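Long-range contacts in cysteine synthase 3 (Entamoeba histolytica, PDB 6KR5), which probably catalyses the last step of cysteine synthesis, the pyridoxal-phosphate-dependent replacement of the acetate of O-acetylserine by sulfide: residues Val188-Thr193 with Gln235-Gly240; Glu217-Ala222 with Pro256-Asp261. One frame throughout, in Å; residues are numbered along the deposited sequence.

After the earlier helices and strands, the chain reaches strand 186-190, whose end and the turn after it form the first half of contact 1. Helix 195-207 then leads to the neighbouring strand 212-218, where contact 2 opens at 217-222. A long, helix-free excursion follows; within it residues 235-240 come back to 188-193 and close contact 1 across 41 intervening residues. The chain next forms strand 253-257. Contact 2 closes at residues 256-261, after 33 intervening residues. The two closures therefore cross rather than nest. Contact 1 ties the excursion to the cofactor site, contact 2 adds edge strand 253-257 to the larger sheet, and they touch where I237 and G238 pack on P218.

Contact 1 (Val188-Thr193 with Gln235-Gly240); sequences VSAVGT and QGIGAG. With PLP (pyridoxal-5'-phosphate), chain D.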
# COMPACT_ATOMS: atom_id res chain seq x y z
N VAL B 188 -9.84 -13.81 -14.10
CA VAL B 188 -9.84 -12.65 -15.00
C VAL B 188 -8.57 -11.86 -14.73
O VAL B 188 -8.33 -11.43 -13.59
CB VAL B 188 -11.08 -11.77 -14.79
CG1 VAL B 188 -11.14 -10.67 -15.82
CG2 VAL B 188 -12.36 -12.59 -14.84
N SER B 189 -7.76 -11.65 -15.77
CA SER B 189 -6.49 -10.96 -15.61
C SER B 189 -6.27 -10.02 -16.79
O SER B 189 -6.28 -10.47 -17.95
CB SER B 189 -5.35 -11.97 -15.48
OG SER B 189 -4.09 -11.38 -15.74
N ALA B 190 -6.07 -8.73 -16.51
CA ALA B 190 -5.65 -7.79 -17.54
C ALA B 190 -4.17 -7.99 -17.87
O ALA B 190 -3.34 -8.17 -16.97
CB ALA B 190 -5.92 -6.35 -17.09
N VAL B 191 -3.83 -7.92 -19.17
CA VAL B 191 -2.56 -8.45 -19.68
C VAL B 191 -1.57 -7.32 -19.96
O VAL B 191 -1.82 -6.46 -20.81
CB VAL B 191 -2.78 -9.30 -20.94
CG1 VAL B 191 -1.41 -9.70 -21.54
CG2 VAL B 191 -3.61 -10.52 -20.62
N GLY B 192 -0.43 -7.36 -19.26
CA GLY B 192 0.71 -6.53 -19.60
C GLY B 192 1.81 -7.40 -20.17
O GLY B 192 1.94 -7.51 -21.40
N THR B 193 2.59 -8.05 -19.29
CA THR B 193 3.58 -9.03 -19.74
C THR B 193 2.94 -10.36 -20.09
O THR B 193 3.56 -11.16 -20.81
CB THR B 193 4.66 -9.27 -18.68
OG1 THR B 193 4.09 -9.95 -17.55
CG2 THR B 193 5.31 -7.96 -18.24
N GLN B 235 -3.10 2.28 -17.99
CA GLN B 235 -1.70 2.09 -17.63
C GLN B 235 -1.48 0.70 -17.04
O GLN B 235 -2.30 0.20 -16.27
CB GLN B 235 -1.27 3.16 -16.64
CG GLN B 235 -1.26 4.54 -17.29
CD GLN B 235 -0.78 5.61 -16.35
OE1 GLN B 235 0.06 5.37 -15.49
NE2 GLN B 235 -1.32 6.82 -16.51
N GLY B 236 -0.37 0.09 -17.44
CA GLY B 236 0.02 -1.22 -16.96
C GLY B 236 -0.29 -2.35 -17.92
O GLY B 236 0.32 -3.42 -17.80
N ILE B 237 -1.20 -2.15 -18.86
CA ILE B 237 -1.55 -3.18 -19.81
C ILE B 237 -1.46 -2.61 -21.22
O ILE B 237 -1.01 -1.49 -21.43
CB ILE B 237 -2.95 -3.78 -19.52
CG1 ILE B 237 -4.06 -2.73 -19.69
CG2 ILE B 237 -2.96 -4.38 -18.12
CD1 ILE B 237 -5.46 -3.35 -19.66
N GLY B 238 -1.86 -3.43 -22.19
CA GLY B 238 -1.85 -2.99 -23.57
C GLY B 238 -0.47 -2.62 -24.08
O GLY B 238 -0.24 -1.48 -24.52
N ALA B 239 0.45 -3.57 -24.02
CA ALA B 239 1.83 -3.32 -24.44
C ALA B 239 1.96 -3.06 -25.94
O ALA B 239 3.00 -2.54 -26.37
CB ALA B 239 2.72 -4.49 -24.05
N GLY B 240 0.95 -3.40 -26.73
CA GLY B 240 0.98 -3.11 -28.16
C GLY B 240 1.58 -4.20 -29.01
O GLY B 240 1.76 -4.00 -30.21
N1 PLP D . -1.62 -3.72 -14.30
C2 PLP D . -0.51 -3.21 -13.68
C2A PLP D . -0.64 -1.94 -12.90
C3 PLP D . 0.70 -3.87 -13.78
O3 PLP D . 1.80 -3.34 -13.17
C4 PLP D . 0.79 -5.06 -14.51
C4A PLP D . 2.09 -5.73 -14.72
O4A PLP D . 3.13 -5.24 -14.26
C5 PLP D . -0.35 -5.57 -15.13
C6 PLP D . -1.54 -4.89 -15.02
C5A PLP D . -0.33 -6.82 -15.97
O4P PLP D . 0.17 -7.96 -15.32
P PLP D . 1.01 -8.98 -16.21
O1P PLP D . 0.20 -9.30 -17.45
O2P PLP D . 2.30 -8.30 -16.58
O3P PLP D . 1.24 -10.19 -15.37
O HOH W 1 -3.53 -5.73 -22.74
O HOH W 2 0.03 -6.29 -23.04
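Beyond the end of strand 186-190 the backbone runs close against the 235-240 loop, with the CA atoms of G192 and I237 only 4.0 Å apart. The V191 carbonyl is the polar joint: the N-H of G238 is shared between V191 O, a weak hydrogen bond (3.3 Å), and a water that donates back to V191 O. A second water donates to V191 O and G192 O and accepts from A239 N. I237 is the main side chain here. Its CB comes within 3.2 Å of V191 O, a tight contact. With chi1 at 64°, CG1 takes the crowded position between backbone N and carbonyl carbon, and CG2 lies beside N. There CG2 meets the methyl of A190, CG2 to CB 3.7 Å, and also approaches the cofactor, 3.4 Å from PLP C6. A beta-branched residue suits the spot: the CG2 branch faces both A190 and the pyridine ring, while the longer CG1 branch ends at A190 and P218; small A190 lets them come close.

The turn after the strand begins the glycine-rich phosphate-binding loop of fold-type II PLP enzymes. G192 N donates to O1P of PLP at 2.7 Å. T193 grips O2P twice, its backbone N at 2.7 Å and OG1 at 2.6 Å. A chi1 of 68° sets OG1 between backbone N and carbonyl carbon, so both donors converge on one oxygen; N165 and G195 also hydrogen-bond to OG1, fixing its rotation. A194 N and T196 OG1 add further bonds to PLP. The glycines answer to crowding: a beta carbon on G192 would run into G236 O, and one on G236 into the pyridine ring, while G236 and G238 both adopt positive phi.

Contact 2 (Glu217-Ala222 with Pro256-Asp261); sequences EPAESA and PIKTQD
E220 turns CG beside its own backbone N (chi1 -62°) and then bends sharply at chi2 (85°), carrying its carboxylate across to T259, whose OG1 also stands beside its backbone N (chi1 -69°). The two side chains cross at about a right angle. E220 OE1 is gripped twice by T259: its syn lone pair receives the backbone N at 3.1 Å, while OG1 donates from above the carboxylate plane at 2.8 Å. G233 N also bonds to OG1, helping fix its rotation. OE2 takes a weak bond from T259 N and a water that reaches Q260 N. Helix 259-273 begins here, after K258 at its N-cap position, so the positive end of the helix probably favours a charged carboxylate. The aliphatic start of K258 lies alongside, its CB 3.6 Å from E220 OE2.

Just upstream, parallel strands 212-218 and 253-257 pair at the edge of the larger sheet of this PLP-enzyme fold. I257 N donates to E217 O at 2.9 Å, nearly along the carbonyl axis; I257 O accepts A219 N at 2.8 Å from above its carbonyl plane. Neither bond needs an N-H from P218 or P256, so proline fits both places. A219's small methyl fits against the I257-K258 backbone and beside P256, CB to CB 4.1 Å. The E217 carboxylate turns instead to L224 N and S225 OG, whereas the end of I257 leads away onto helix 279-292.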
# COMPACT_ATOMS: atom_id res chain seq x y z
N GLU B 217 -7.81 -6.75 -22.29
CA GLU B 217 -6.92 -5.82 -22.97
C GLU B 217 -7.70 -4.57 -23.34
O GLU B 217 -8.93 -4.59 -23.37
CB GLU B 217 -6.27 -6.47 -24.21
CG GLU B 217 -7.24 -6.93 -25.28
CD GLU B 217 -6.53 -7.49 -26.51
OE1 GLU B 217 -5.28 -7.43 -26.57
OE2 GLU B 217 -7.23 -7.97 -27.42
N PRO B 218 -7.00 -3.46 -23.61
CA PRO B 218 -7.72 -2.24 -24.00
C PRO B 218 -8.42 -2.41 -25.34
O PRO B 218 -7.84 -2.92 -26.31
CB PRO B 218 -6.62 -1.17 -24.08
CG PRO B 218 -5.42 -1.77 -23.38
CD PRO B 218 -5.54 -3.25 -23.58
N ALA B 219 -9.66 -1.94 -25.40
CA ALA B 219 -10.38 -1.97 -26.67
C ALA B 219 -9.63 -1.20 -27.75
O ALA B 219 -9.72 -1.54 -28.94
CB ALA B 219 -11.79 -1.40 -26.50
N GLU B 220 -8.88 -0.17 -27.35
CA GLU B 220 -8.15 0.68 -28.28
C GLU B 220 -6.82 0.09 -28.75
O GLU B 220 -6.18 0.66 -29.65
CB GLU B 220 -7.94 2.05 -27.62
CG GLU B 220 -9.24 2.80 -27.29
CD GLU B 220 -9.88 2.42 -25.95
OE1 GLU B 220 -9.19 1.82 -25.10
OE2 GLU B 220 -11.09 2.72 -25.76
N SER B 221 -6.38 -1.03 -28.18
CA SER B 221 -5.13 -1.68 -28.58
C SER B 221 -5.27 -3.18 -28.37
O SER B 221 -4.54 -3.81 -27.61
CB SER B 221 -3.94 -1.12 -27.83
OG SER B 221 -2.72 -1.42 -28.49
N ALA B 222 -6.24 -3.78 -29.06
CA ALA B 222 -6.67 -5.14 -28.76
C ALA B 222 -5.88 -6.14 -29.60
O ALA B 222 -6.41 -6.86 -30.45
CB ALA B 222 -8.17 -5.27 -28.97
N PRO B 256 -12.09 -7.20 -24.49
CA PRO B 256 -11.58 -5.84 -24.60
C PRO B 256 -12.41 -4.89 -23.74
O PRO B 256 -13.63 -5.03 -23.63
CB PRO B 256 -11.75 -5.51 -26.09
CG PRO B 256 -12.94 -6.33 -26.50
CD PRO B 256 -12.87 -7.60 -25.68
N ILE B 257 -11.73 -3.91 -23.14
CA ILE B 257 -12.37 -2.92 -22.29
C ILE B 257 -11.93 -1.54 -22.74
O ILE B 257 -10.72 -1.29 -22.90
CB ILE B 257 -12.03 -3.15 -20.79
CG1 ILE B 257 -12.60 -4.47 -20.27
CG2 ILE B 257 -12.52 -1.97 -19.95
CD1 ILE B 257 -14.16 -4.51 -20.13
N LYS B 258 -12.89 -0.64 -22.95
CA LYS B 258 -12.55 0.72 -23.33
C LYS B 258 -11.84 1.44 -22.19
O LYS B 258 -12.22 1.33 -21.02
CB LYS B 258 -13.80 1.51 -23.71
CG LYS B 258 -14.52 1.01 -24.97
CD LYS B 258 -15.79 1.82 -25.18
CE LYS B 258 -16.50 1.47 -26.47
NZ LYS B 258 -17.83 2.13 -26.54
N THR B 259 -10.83 2.24 -22.56
CA THR B 259 -10.08 3.04 -21.59
C THR B 259 -11.01 3.80 -20.65
O THR B 259 -10.88 3.71 -19.42
CB THR B 259 -9.15 4.01 -22.32
OG1 THR B 259 -8.11 3.28 -22.96
CG2 THR B 259 -8.49 4.97 -21.34
N GLN B 260 -11.99 4.53 -21.20
CA GLN B 260 -12.86 5.35 -20.35
C GLN B 260 -13.71 4.49 -19.42
O GLN B 260 -14.00 4.91 -18.29
CB GLN B 260 -13.77 6.24 -21.19
CG GLN B 260 -13.05 7.24 -22.07
CD GLN B 260 -12.28 8.28 -21.29
OE1 GLN B 260 -12.67 8.66 -20.19
NE2 GLN B 260 -11.18 8.74 -21.88
N ASP B 261 -14.13 3.31 -19.87
CA ASP B 261 -14.90 2.42 -19.00
C ASP B 261 -14.03 1.86 -17.88
O ASP B 261 -14.50 1.71 -16.74
CB ASP B 261 -15.50 1.28 -19.82
CG ASP B 261 -16.60 1.74 -20.76
OD1 ASP B 261 -16.98 2.93 -20.71
OD2 ASP B 261 -17.09 0.89 -21.56
O HOH W 3 -12.29 4.79 -24.15